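Local coordinates for ABC transporter (Caldanaerobius, PDB 4G68), which probably serves as the extracellular solute-binding component of an ABC transporter, capturing xylan-derived oligosaccharides for import, at residues Tyr82-Ile86 with Phe99-Ala103; Lys55-Ile59 with Gln345-Met349. The contacts are given in a common frame with arbitrary orientation. Residues are numbered along the deposited sequence.

Both contacts pack helices of the N-terminal alpha/beta lobe of a periplasmic-binding-protein fold; their centres lie 18 Å apart and their nearest atoms about 6 Å, so the two do not touch. Interaction 1 is local and largely buried: helix 79-91 lies against strand 98-102, the next strand in the chain. Interaction 2 joins helices 52-66 and 332-353 through segments 286 residues apart at their closest ends, and is only partly buried. The first is thus nested inside the chain segment closed by the second. Chemistry follows place: helix against strand combines aromatic and aliphatic packing with a tyrosine-to-carbonyl hydrogen bond, whereas helix against helix relies on aliphatic and thioether groups, with Lys-55 and Gln-345 at its margin.

Interaction 1: residues Tyr82-Ile86 with Phe99-Ala103; sequences YKTKI and FQTWA
This is a buried helix-on-strand contact from the parallel beta-alpha-beta part of a periplasmic-binding-protein lobe: helix 79-91 connects strand 71-76 to strand 98-102 and packs on the latter. Tyr-82 to Ile-86 is regular alpha helix, with Ile-86 N hydrogen-bonded to Tyr-82 O at 2.8 Å; Phe-99 to Trp-102 is extended. The segment axes approach to 10.3 Å, with 113° between their N-to-C directions (signed crossing angle -113°), and the closest CA pair is Ile-86 with Phe-99 at 7.9 Å. About 298 Å² is buried. Tyr-82 (chi1 t) reaches across with its ring, and its OH donates a hydrogen bond to Gln-100 O (2.7 Å), which meets the ring near its plane. The same OH lies 3.6 Å from Phe-99 CB. One turn on, Ile-86 (chi1 t, chi2 p) places CD1 3.6 Å from Phe-99 CB. At the other end the indole of Trp-102 (chi1 m, chi2 -88°) swings back to the helix, CZ3 3.8 Å from Lys-83 CG and CH2 4.3 Å from Tyr-82 CD2. Lys-83 NZ forms a salt bridge with Asp-80; it also lies 5.4 Å from the centroid of the Trp-102 six-membered ring, a long cation-pi approach, at most weakly attractive. Trp-44 of the parallel strand 40-45 touches both Tyr-82 and Ile-86, while the backbone of strand 98-102 hydrogen-bonds to strand 40-45 and, antiparallel, to strand 317-325.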
# COMPACT_ATOMS: atom_id res chain seq x y z
N TYR C 82 -8.55 -1.52 11.53
CA TYR C 82 -7.51 -2.39 12.07
C TYR C 82 -6.36 -1.54 12.64
O TYR C 82 -5.77 -1.84 13.70
CB TYR C 82 -7.02 -3.33 10.95
CG TYR C 82 -5.91 -4.24 11.40
CD1 TYR C 82 -6.19 -5.45 12.05
CD2 TYR C 82 -4.57 -3.90 11.19
CE1 TYR C 82 -5.18 -6.28 12.46
CE2 TYR C 82 -3.53 -4.72 11.63
CZ TYR C 82 -3.84 -5.90 12.26
OH TYR C 82 -2.82 -6.72 12.68
N LYS C 83 -6.01 -0.47 11.93
CA LYS C 83 -5.04 0.49 12.44
C LYS C 83 -5.36 0.91 13.88
O LYS C 83 -4.49 0.84 14.79
CB LYS C 83 -5.05 1.72 11.53
CG LYS C 83 -4.49 1.36 10.15
CD LYS C 83 -4.35 2.61 9.30
CE LYS C 83 -3.84 2.18 7.93
NZ LYS C 83 -4.64 2.88 6.91
N THR C 84 -6.60 1.35 14.07
CA THR C 84 -7.10 1.75 15.38
C THR C 84 -6.96 0.64 16.40
O THR C 84 -6.41 0.87 17.49
CB THR C 84 -8.54 2.24 15.27
OG1 THR C 84 -8.56 3.35 14.36
CG2 THR C 84 -9.12 2.70 16.64
N LYS C 85 -7.44 -0.54 16.02
CA LYS C 85 -7.48 -1.72 16.88
C LYS C 85 -6.12 -2.24 17.34
O LYS C 85 -5.92 -2.54 18.55
CB LYS C 85 -8.20 -2.86 16.16
CG LYS C 85 -8.44 -4.07 17.04
CD LYS C 85 -9.19 -5.18 16.32
CE LYS C 85 -9.17 -6.45 17.15
NZ LYS C 85 -9.99 -7.56 16.56
N ILE C 86 -5.21 -2.39 16.38
CA ILE C 86 -3.84 -2.87 16.69
C ILE C 86 -3.02 -1.86 17.53
O ILE C 86 -2.29 -2.25 18.43
CB ILE C 86 -3.06 -3.40 15.44
CG1 ILE C 86 -1.86 -4.25 15.88
CG2 ILE C 86 -2.56 -2.27 14.52
CD1 ILE C 86 -2.27 -5.48 16.68
N PHE C 99 0.38 -10.57 14.73
CA PHE C 99 -0.38 -9.50 14.11
C PHE C 99 0.25 -9.00 12.82
O PHE C 99 1.47 -8.77 12.77
CB PHE C 99 -0.65 -8.34 15.10
CG PHE C 99 0.59 -7.57 15.55
CD1 PHE C 99 1.01 -6.39 14.88
CD2 PHE C 99 1.28 -7.98 16.68
CE1 PHE C 99 2.14 -5.69 15.32
CE2 PHE C 99 2.39 -7.29 17.12
CZ PHE C 99 2.81 -6.13 16.45
N GLN C 100 -0.60 -8.77 11.81
CA GLN C 100 -0.19 -8.13 10.57
C GLN C 100 0.20 -6.69 10.85
O GLN C 100 -0.39 -6.06 11.72
CB GLN C 100 -1.36 -8.15 9.58
CG GLN C 100 -1.08 -7.48 8.21
CD GLN C 100 -2.22 -7.72 7.19
OE1 GLN C 100 -3.24 -8.29 7.53
NE2 GLN C 100 -2.05 -7.24 5.95
N THR C 101 1.22 -6.17 10.17
CA THR C 101 1.58 -4.75 10.36
C THR C 101 2.20 -4.17 9.07
O THR C 101 2.30 -4.90 8.04
CB THR C 101 2.52 -4.57 11.56
OG1 THR C 101 2.49 -3.21 12.03
CG2 THR C 101 3.95 -4.97 11.17
N TRP C 102 2.51 -2.88 9.13
CA TRP C 102 3.29 -2.17 8.13
C TRP C 102 4.61 -1.89 8.72
O TRP C 102 4.74 -1.27 9.77
CB TRP C 102 2.63 -0.87 7.67
CG TRP C 102 1.31 -1.15 6.97
CD1 TRP C 102 1.12 -1.40 5.63
CD2 TRP C 102 -0.00 -1.24 7.59
NE1 TRP C 102 -0.20 -1.65 5.37
CE2 TRP C 102 -0.94 -1.55 6.51
CE3 TRP C 102 -0.49 -1.10 8.88
CZ2 TRP C 102 -2.31 -1.70 6.74
CZ3 TRP C 102 -1.86 -1.21 9.11
CH2 TRP C 102 -2.76 -1.52 8.07
N ALA C 103 5.63 -2.42 8.08
CA ALA C 103 6.99 -2.31 8.59
C ALA C 103 7.51 -0.91 8.37
O ALA C 103 6.97 -0.17 7.53
CB ALA C 103 7.88 -3.31 7.88

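Interaction 2: residues Lys55-Ile59 with Gln345-Met349; sequences KVKEI and QLSDM
Two helices of the same alpha/beta lobe of the solute-binding fold, 52-66 and 332-353, pack here in a roughly antiparallel pair, bringing an early part of the chain against a late one. Both segments are regular alpha helix, with Ile-59 N to Lys-55 O at 3.0 Å and Met-349 N to Gln-345 O at 2.9 Å. Their axes approach to 10.7 Å with a crossing angle of 145°. The antiparallel register pairs the CA atoms of Lys-55 with Met-349 (7.4 Å), Val-56 with Leu-346 (7.4 Å) and Ile-59 with Gln-345 (6.9 Å), and 269 Å² is buried. Aliphatic contacts centre on Ile-59 (chi1 m, chi2 t), whose CD1 lies 4.4 Å from Met-349 CB and 4.5 Å from Leu-346 CD2; Val-56 CG2 meets Leu-346 CD2 at 3.9 Å. Phe-47 touches both Val-56 and Leu-346. The more polar residues contribute carbon atoms: Ile-59 CG2 rests 3.5 Å from Gln-345 CB, and Lys-55 presents its CB to Met-349. A polar link between the helices comes one turn before Gln-345, where Tyr-341 OH hydrogen-bonds to Ile-59 O. The thioether of Met-349 (chi1 t, chi2 t, chi3 p) extends to the first helix, its SD 3.6 Å from Lys-55 CB and 3.7 Å from Val-56 CG2.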
# COMPACT_ATOMS: atom_id res chain seq x y z
N LYS C 55 -9.41 -17.47 1.35
CA LYS C 55 -8.06 -18.02 1.27
C LYS C 55 -7.27 -18.08 2.59
O LYS C 55 -6.55 -19.07 2.87
CB LYS C 55 -7.26 -17.30 0.19
CG LYS C 55 -7.93 -17.45 -1.17
CD LYS C 55 -7.73 -18.84 -1.71
CE LYS C 55 -6.41 -18.87 -2.42
NZ LYS C 55 -6.11 -20.27 -2.78
N VAL C 56 -7.42 -17.02 3.38
CA VAL C 56 -6.67 -16.89 4.62
C VAL C 56 -7.22 -17.91 5.62
O VAL C 56 -6.43 -18.60 6.29
CB VAL C 56 -6.72 -15.46 5.20
CG1 VAL C 56 -6.04 -15.38 6.57
CG2 VAL C 56 -6.00 -14.53 4.24
N LYS C 57 -8.54 -18.03 5.65
CA LYS C 57 -9.20 -19.05 6.49
C LYS C 57 -8.67 -20.45 6.19
O LYS C 57 -8.42 -21.25 7.13
CB LYS C 57 -10.73 -19.03 6.34
CG LYS C 57 -11.45 -19.91 7.36
CD LYS C 57 -11.19 -19.38 8.77
CE LYS C 57 -11.40 -20.40 9.88
NZ LYS C 57 -12.51 -21.39 9.67
N GLU C 58 -8.52 -20.75 4.89
CA GLU C 58 -8.04 -22.03 4.41
C GLU C 58 -6.60 -22.29 4.89
O GLU C 58 -6.31 -23.35 5.41
CB GLU C 58 -8.10 -22.10 2.87
CG GLU C 58 -9.53 -22.04 2.31
CD GLU C 58 -9.60 -22.11 0.78
OE1 GLU C 58 -8.57 -21.89 0.09
OE2 GLU C 58 -10.69 -22.38 0.26
N ILE C 59 -5.73 -21.31 4.70
CA ILE C 59 -4.38 -21.35 5.21
C ILE C 59 -4.36 -21.68 6.70
O ILE C 59 -3.65 -22.59 7.11
CB ILE C 59 -3.61 -20.03 4.98
CG1 ILE C 59 -3.38 -19.79 3.49
CG2 ILE C 59 -2.27 -20.11 5.68
CD1 ILE C 59 -2.97 -18.37 3.16
N GLN C 345 2.77 -18.39 3.38
CA GLN C 345 1.46 -18.66 2.75
C GLN C 345 0.74 -17.42 2.23
O GLN C 345 0.10 -17.49 1.17
CB GLN C 345 0.54 -19.47 3.68
CG GLN C 345 1.10 -20.84 4.07
CD GLN C 345 1.38 -21.74 2.87
OE1 GLN C 345 0.49 -22.05 2.08
NE2 GLN C 345 2.62 -22.14 2.73
N LEU C 346 0.75 -16.34 3.02
CA LEU C 346 0.17 -15.06 2.61
C LEU C 346 0.88 -14.52 1.38
O LEU C 346 0.19 -14.03 0.47
CB LEU C 346 0.23 -14.03 3.75
CG LEU C 346 -0.73 -14.21 4.96
CD1 LEU C 346 -0.52 -13.06 5.95
CD2 LEU C 346 -2.17 -14.18 4.50
N SER C 347 2.23 -14.61 1.37
CA SER C 347 3.04 -14.14 0.22
C SER C 347 2.63 -14.88 -1.08
O SER C 347 2.42 -14.25 -2.14
CB SER C 347 4.52 -14.35 0.51
OG SER C 347 5.35 -13.90 -0.59
N ASP C 348 2.53 -16.22 -1.02
CA ASP C 348 2.12 -17.01 -2.21
C ASP C 348 0.64 -16.73 -2.61
O ASP C 348 0.30 -16.63 -3.80
CB ASP C 348 2.19 -18.50 -1.90
CG ASP C 348 3.59 -19.04 -1.86
OD1 ASP C 348 4.58 -18.28 -2.01
OD2 ASP C 348 3.67 -20.31 -1.72
N MET C 349 -0.23 -16.60 -1.61
CA MET C 349 -1.62 -16.24 -1.84
C MET C 349 -1.65 -14.90 -2.61
O MET C 349 -2.29 -14.81 -3.64
CB MET C 349 -2.37 -16.07 -0.50
CG MET C 349 -3.82 -15.61 -0.65
SD MET C 349 -4.60 -14.99 0.86
CE MET C 349 -3.96 -13.32 0.97